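Local coordinates for glycerate dehydrogenase related protein (Thermoplasma acidophilum, PDB 3GVX) that probably reduces glyoxylate or hydroxypyruvate to the corresponding 2-hydroxyacid, using NADH or NADPH, at residues B[121-135]-B[144-157]. Residues are numbered along the deposited sequence; the frame is centred on the assembly and turned at random.
Sequences YGKALGILGYGGIGR and FGMRVIAYTRSSVD
Asp157 OD1 is gripped by two donors, the hydroxyl of Tyr130, whose OH lies 2.8 Å from Asp157 OD1, and the backbone N of Asn159. The phenol meets OD1 on its syn side but 32° out of the carboxylate plane, and ring and carboxylate stand almost perpendicular. The other oxygen, OD2, accepts from two waters: one also donates to Arg135 O, while the second accepts from Arg135 NH1, so solvent bridges the acid to the arginine. Arg135 lays one face of its guanidinium over Tyr130 CD2, which sits 3.8 Å from the plane, with two weak bonds from NE and NH2 to Tyr130 O.

With CG anti to the backbone N (chi1 -152°), the Tyr130 ring reaches along residues 155-157, with Ser155 O and Asp157 OD1 at its edge; its CB packs 3.6 Å from Thr152 CB, and CD1 rests near the methyl of Ala150. A leucine here would probably leave Asp157 OD1 without its hydroxyl donor and the Arg135 guanidinium without the aromatic carbon against its face.

N-terminal to this cluster in both segments, strands 124-128 and 147-151 run parallel, 22° apart, joined by a ladder whose shortest rung is Ile127 N to Ile149 O at 2.6 Å. On the face turned to helix 132-143, Ile127 CD1 meets Val148 CG1 at 3.8 Å; on the other, Ala124 CB meets Ile149 CD1. Strand, turn, helix and strand form a beta-alpha-beta crossover, and Gly129 and Gly131 in the turn with Gly134 in the helix's first turn fit the GxGxxG pattern of a Rossmann-type dinucleotide fold, consistent with this dehydrogenase family.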
loop_
_atom_site.group_PDB
_atom_site.type_symbol
_atom_site.label_atom_id
_atom_site.label_comp_id
_atom_site.label_asym_id
_atom_site.label_seq_id
_atom_site.Cartn_x
_atom_site.Cartn_y
_atom_site.Cartn_z
ATOM N N TYR B 121 -1.455 -9.349 4.173
ATOM C CA TYR B 121 -1.769 -10.507 3.351
ATOM C C TYR B 121 -2.590 -11.594 4.047
ATOM O O TYR B 121 -2.190 -12.118 5.086
ATOM C CB TYR B 121 -0.494 -11.128 2.793
ATOM C CG TYR B 121 -0.759 -12.223 1.791
ATOM C CD1 TYR B 121 -0.888 -11.938 0.435
ATOM C CD2 TYR B 121 -0.867 -13.552 2.193
ATOM C CE1 TYR B 121 -1.109 -12.954 -0.503
ATOM C CE2 TYR B 121 -1.088 -14.577 1.271
ATOM C CZ TYR B 121 -1.203 -14.269 -0.076
ATOM O OH TYR B 121 -1.369 -15.272 -0.996
ATOM N N GLY B 122 -3.731 -11.940 3.454
ATOM C CA GLY B 122 -4.575 -12.974 4.022
ATOM C C GLY B 122 -5.575 -12.500 5.059
ATOM O O GLY B 122 -6.469 -13.235 5.460
ATOM N N LYS B 123 -5.445 -11.259 5.487
ATOM C CA LYS B 123 -6.370 -10.746 6.468
ATOM C C LYS B 123 -7.670 -10.142 5.953
ATOM O O LYS B 123 -7.783 -9.741 4.800
ATOM C CB LYS B 123 -5.643 -9.776 7.379
ATOM C CG LYS B 123 -4.833 -10.522 8.391
ATOM C CD LYS B 123 -3.686 -9.710 8.859
ATOM C CE LYS B 123 -3.112 -10.305 10.119
ATOM N NZ LYS B 123 -2.753 -11.712 9.900
ATOM N N ALA B 124 -8.638 -10.074 6.858
ATOM C CA ALA B 124 -9.946 -9.544 6.538
ATOM C C ALA B 124 -10.071 -8.061 6.861
ATOM O O ALA B 124 -9.954 -7.636 8.013
ATOM C CB ALA B 124 -11.018 -10.350 7.273
ATOM N N LEU B 125 -10.292 -7.273 5.818
ATOM C CA LEU B 125 -10.463 -5.832 5.959
ATOM C C LEU B 125 -11.956 -5.506 5.862
ATOM O O LEU B 125 -12.585 -5.721 4.821
ATOM C CB LEU B 125 -9.694 -5.087 4.865
ATOM C CG LEU B 125 -10.036 -3.604 4.695
ATOM C CD1 LEU B 125 -9.759 -2.827 5.985
ATOM C CD2 LEU B 125 -9.252 -3.055 3.520
ATOM N N GLY B 126 -12.515 -5.006 6.959
ATOM C CA GLY B 126 -13.916 -4.641 6.995
ATOM C C GLY B 126 -14.081 -3.173 6.649
ATOM O O GLY B 126 -13.435 -2.308 7.243
ATOM N N ILE B 127 -14.931 -2.885 5.665
ATOM C CA ILE B 127 -15.166 -1.505 5.260
ATOM C C ILE B 127 -16.572 -1.066 5.614
ATOM O O ILE B 127 -17.564 -1.703 5.262
ATOM C CB ILE B 127 -14.964 -1.275 3.750
ATOM C CG1 ILE B 127 -13.540 -1.663 3.353
ATOM C CG2 ILE B 127 -15.218 0.192 3.414
ATOM C CD1 ILE B 127 -13.335 -1.771 1.870
ATOM N N LEU B 128 -16.632 0.044 6.322
ATOM C CA LEU B 128 -17.888 0.604 6.751
ATOM C C LEU B 128 -18.230 1.728 5.782
ATOM O O LEU B 128 -17.603 2.789 5.792
ATOM C CB LEU B 128 -17.732 1.137 8.168
ATOM C CG LEU B 128 -19.009 1.549 8.892
ATOM C CD1 LEU B 128 -19.942 0.344 9.044
ATOM C CD2 LEU B 128 -18.627 2.137 10.251
ATOM N N GLY B 129 -19.223 1.488 4.934
ATOM C CA GLY B 129 -19.595 2.483 3.949
ATOM C C GLY B 129 -18.860 2.137 2.676
ATOM O O GLY B 129 -17.627 2.155 2.636
ATOM N N TYR B 130 -19.599 1.814 1.625
ATOM C CA TYR B 130 -18.940 1.443 0.395
ATOM C C TYR B 130 -19.087 2.418 -0.744
ATOM O O TYR B 130 -19.712 2.130 -1.775
ATOM C CB TYR B 130 -19.386 0.070 -0.069
ATOM C CG TYR B 130 -18.304 -0.590 -0.880
ATOM C CD1 TYR B 130 -17.044 -0.812 -0.331
ATOM C CD2 TYR B 130 -18.525 -0.978 -2.195
ATOM C CE1 TYR B 130 -16.027 -1.408 -1.075
ATOM C CE2 TYR B 130 -17.515 -1.574 -2.951
ATOM C CZ TYR B 130 -16.272 -1.788 -2.382
ATOM O OH TYR B 130 -15.297 -2.391 -3.125
ATOM N N GLY B 131 -18.482 3.579 -0.565
ATOM C CA GLY B 131 -18.535 4.588 -1.593
ATOM C C GLY B 131 -17.230 4.703 -2.387
ATOM O O GLY B 131 -16.487 3.725 -2.519
ATOM N N GLY B 132 -16.974 5.887 -2.935
ATOM C CA GLY B 132 -15.768 6.110 -3.707
ATOM C C GLY B 132 -14.506 5.740 -2.958
ATOM O O GLY B 132 -13.596 5.134 -3.511
ATOM N N ILE B 133 -14.459 6.089 -1.683
ATOM C CA ILE B 133 -13.301 5.785 -0.869
ATOM C C ILE B 133 -13.220 4.302 -0.561
ATOM O O ILE B 133 -12.171 3.686 -0.710
ATOM C CB ILE B 133 -13.339 6.596 0.425
ATOM C CG1 ILE B 133 -13.243 8.087 0.070
ATOM C CG2 ILE B 133 -12.258 6.105 1.380
ATOM C CD1 ILE B 133 -13.336 9.023 1.236
ATOM N N GLY B 134 -14.346 3.732 -0.160
ATOM C CA GLY B 134 -14.390 2.319 0.142
ATOM C C GLY B 134 -14.051 1.455 -1.056
ATOM O O GLY B 134 -13.431 0.405 -0.903
ATOM N N ARG B 135 -14.447 1.889 -2.248
ATOM C CA ARG B 135 -14.159 1.127 -3.456
ATOM C C ARG B 135 -12.688 1.159 -3.802
ATOM O O ARG B 135 -12.115 0.151 -4.175
ATOM C CB ARG B 135 -15.001 1.643 -4.625
ATOM C CG ARG B 135 -16.485 1.345 -4.438
ATOM C CD ARG B 135 -17.409 2.127 -5.361
ATOM N NE ARG B 135 -18.778 2.036 -4.861
ATOM C CZ ARG B 135 -19.680 1.139 -5.242
ATOM N NH1 ARG B 135 -19.384 0.240 -6.161
ATOM N NH2 ARG B 135 -20.871 1.122 -4.661
ATOM N N PHE B 144 -3.162 -6.166 -2.103
ATOM C CA PHE B 144 -2.359 -6.600 -0.962
ATOM C C PHE B 144 -2.707 -8.021 -0.543
ATOM O O PHE B 144 -2.130 -8.559 0.394
ATOM C CB PHE B 144 -2.535 -5.634 0.228
ATOM C CG PHE B 144 -1.605 -4.461 0.204
ATOM C CD1 PHE B 144 -0.278 -4.610 0.543
ATOM C CD2 PHE B 144 -2.047 -3.207 -0.172
ATOM C CE1 PHE B 144 0.585 -3.541 0.506
ATOM C CE2 PHE B 144 -1.178 -2.128 -0.210
ATOM C CZ PHE B 144 0.140 -2.302 0.129
ATOM N N GLY B 145 -3.667 -8.618 -1.236
ATOM C CA GLY B 145 -4.084 -9.965 -0.919
ATOM C C GLY B 145 -5.059 -10.056 0.240
ATOM O O GLY B 145 -5.273 -11.118 0.796
HETATM N N MSE B 146 -5.683 -8.951 0.601
HETATM C CA MSE B 146 -6.616 -8.972 1.715
HETATM C C MSE B 146 -7.975 -9.459 1.265
HETATM O O MSE B 146 -8.293 -9.422 0.090
HETATM C CB MSE B 146 -6.750 -7.572 2.308
HETATM C CG MSE B 146 -5.417 -6.863 2.479
HETATM SE SE MSE B 146 -5.631 -5.327 3.419
HETATM C CE MSE B 146 -5.827 -5.922 4.905
ATOM N N ARG B 147 -8.773 -9.900 2.222
ATOM C CA ARG B 147 -10.128 -10.354 1.976
ATOM C C ARG B 147 -10.951 -9.125 2.350
ATOM O O ARG B 147 -10.621 -8.432 3.311
ATOM C CB ARG B 147 -10.432 -11.535 2.900
ATOM C CG ARG B 147 -11.843 -12.060 2.860
ATOM C CD ARG B 147 -12.016 -13.185 3.907
ATOM N NE ARG B 147 -13.293 -13.868 3.757
ATOM C CZ ARG B 147 -13.680 -14.484 2.646
ATOM N NH1 ARG B 147 -12.880 -14.507 1.584
ATOM N NH2 ARG B 147 -14.873 -15.061 2.591
ATOM N N VAL B 148 -12.018 -8.841 1.615
ATOM C CA VAL B 148 -12.801 -7.651 1.914
ATOM C C VAL B 148 -14.244 -7.877 2.331
ATOM O O VAL B 148 -15.005 -8.571 1.673
ATOM C CB VAL B 148 -12.743 -6.658 0.728
ATOM C CG1 VAL B 148 -13.668 -5.476 0.974
ATOM C CG2 VAL B 148 -11.290 -6.184 0.531
ATOM N N ILE B 149 -14.597 -7.282 3.459
ATOM C CA ILE B 149 -15.930 -7.374 3.996
ATOM C C ILE B 149 -16.500 -5.966 3.990
ATOM O O ILE B 149 -15.859 -5.006 4.428
ATOM C CB ILE B 149 -15.899 -7.968 5.413
ATOM C CG1 ILE B 149 -15.393 -9.411 5.314
ATOM C CG2 ILE B 149 -17.288 -7.894 6.056
ATOM C CD1 ILE B 149 -14.674 -9.901 6.519
ATOM N N ALA B 150 -17.699 -5.843 3.447
ATOM C CA ALA B 150 -18.304 -4.543 3.358
ATOM C C ALA B 150 -19.653 -4.474 4.000
ATOM O O ALA B 150 -20.451 -5.413 3.977
ATOM C CB ALA B 150 -18.395 -4.104 1.910
ATOM N N TYR B 151 -19.878 -3.340 4.624
ATOM C CA TYR B 151 -21.145 -3.093 5.232
ATOM C C TYR B 151 -21.639 -1.871 4.498
ATOM O O TYR B 151 -21.069 -0.782 4.629
ATOM C CB TYR B 151 -21.006 -2.781 6.707
ATOM C CG TYR B 151 -22.283 -2.185 7.209
ATOM C CD1 TYR B 151 -23.410 -2.971 7.409
ATOM C CD2 TYR B 151 -22.410 -0.813 7.337
ATOM C CE1 TYR B 151 -24.644 -2.397 7.714
ATOM C CE2 TYR B 151 -23.632 -0.228 7.645
ATOM C CZ TYR B 151 -24.749 -1.025 7.829
ATOM O OH TYR B 151 -25.959 -0.440 8.128
ATOM N N THR B 152 -22.693 -2.044 3.716
ATOM C CA THR B 152 -23.180 -0.914 2.962
ATOM C C THR B 152 -24.644 -0.834 2.650
ATOM O O THR B 152 -25.376 -1.821 2.635
ATOM C CB THR B 152 -22.485 -0.800 1.616
ATOM O OG1 THR B 152 -22.918 0.398 0.966
ATOM C CG2 THR B 152 -22.840 -2.001 0.747
ATOM N N ARG B 153 -25.024 0.402 2.369
ATOM C CA ARG B 153 -26.342 0.782 1.951
ATOM C C ARG B 153 -26.247 0.491 0.454
ATOM O O ARG B 153 -25.933 1.365 -0.364
ATOM C CB ARG B 153 -26.533 2.270 2.209
ATOM C CG ARG B 153 -25.790 2.791 3.456
ATOM C CD ARG B 153 -26.385 2.234 4.752
ATOM N NE ARG B 153 -27.833 2.057 4.641
ATOM C CZ ARG B 153 -28.716 2.376 5.582
ATOM N NH1 ARG B 153 -28.315 2.906 6.727
ATOM N NH2 ARG B 153 -30.008 2.142 5.379
ATOM N N SER B 154 -26.456 -0.786 0.151
ATOM C CA SER B 154 -26.427 -1.368 -1.183
ATOM C C SER B 154 -25.436 -0.905 -2.238
ATOM O O SER B 154 -25.120 0.275 -2.378
ATOM C CB SER B 154 -27.818 -1.317 -1.798
ATOM O OG SER B 154 -27.820 -1.969 -3.053
ATOM N N SER B 155 -24.996 -1.899 -2.998
ATOM C CA SER B 155 -24.066 -1.762 -4.100
ATOM C C SER B 155 -22.648 -1.979 -3.620
ATOM O O SER B 155 -22.095 -1.202 -2.839
ATOM C CB SER B 155 -24.187 -0.396 -4.786
ATOM O OG SER B 155 -23.743 -0.474 -6.122
ATOM N N VAL B 156 -22.091 -3.089 -4.067
ATOM C CA VAL B 156 -20.726 -3.434 -3.765
ATOM C C VAL B 156 -20.286 -3.863 -5.127
ATOM O O VAL B 156 -21.106 -4.024 -6.031
ATOM C CB VAL B 156 -20.594 -4.635 -2.794
ATOM C CG1 VAL B 156 -21.138 -4.260 -1.428
ATOM C CG2 VAL B 156 -21.269 -5.872 -3.387
ATOM N N ASP B 157 -18.997 -4.025 -5.302
ATOM C CA ASP B 157 -18.550 -4.459 -6.586
ATOM C C ASP B 157 -17.861 -5.783 -6.429
ATOM O O ASP B 157 -18.038 -6.494 -5.444
ATOM C CB ASP B 157 -17.608 -3.435 -7.200
ATOM C CG ASP B 157 -16.466 -3.075 -6.282
ATOM O OD1 ASP B 157 -16.177 -3.841 -5.347
ATOM O OD2 ASP B 157 -15.846 -2.022 -6.493
HETATM O O HOH W 1 -13.295 -1.671 -5.770
HETATM O O HOH W 2 -16.773 0.370 -7.796
#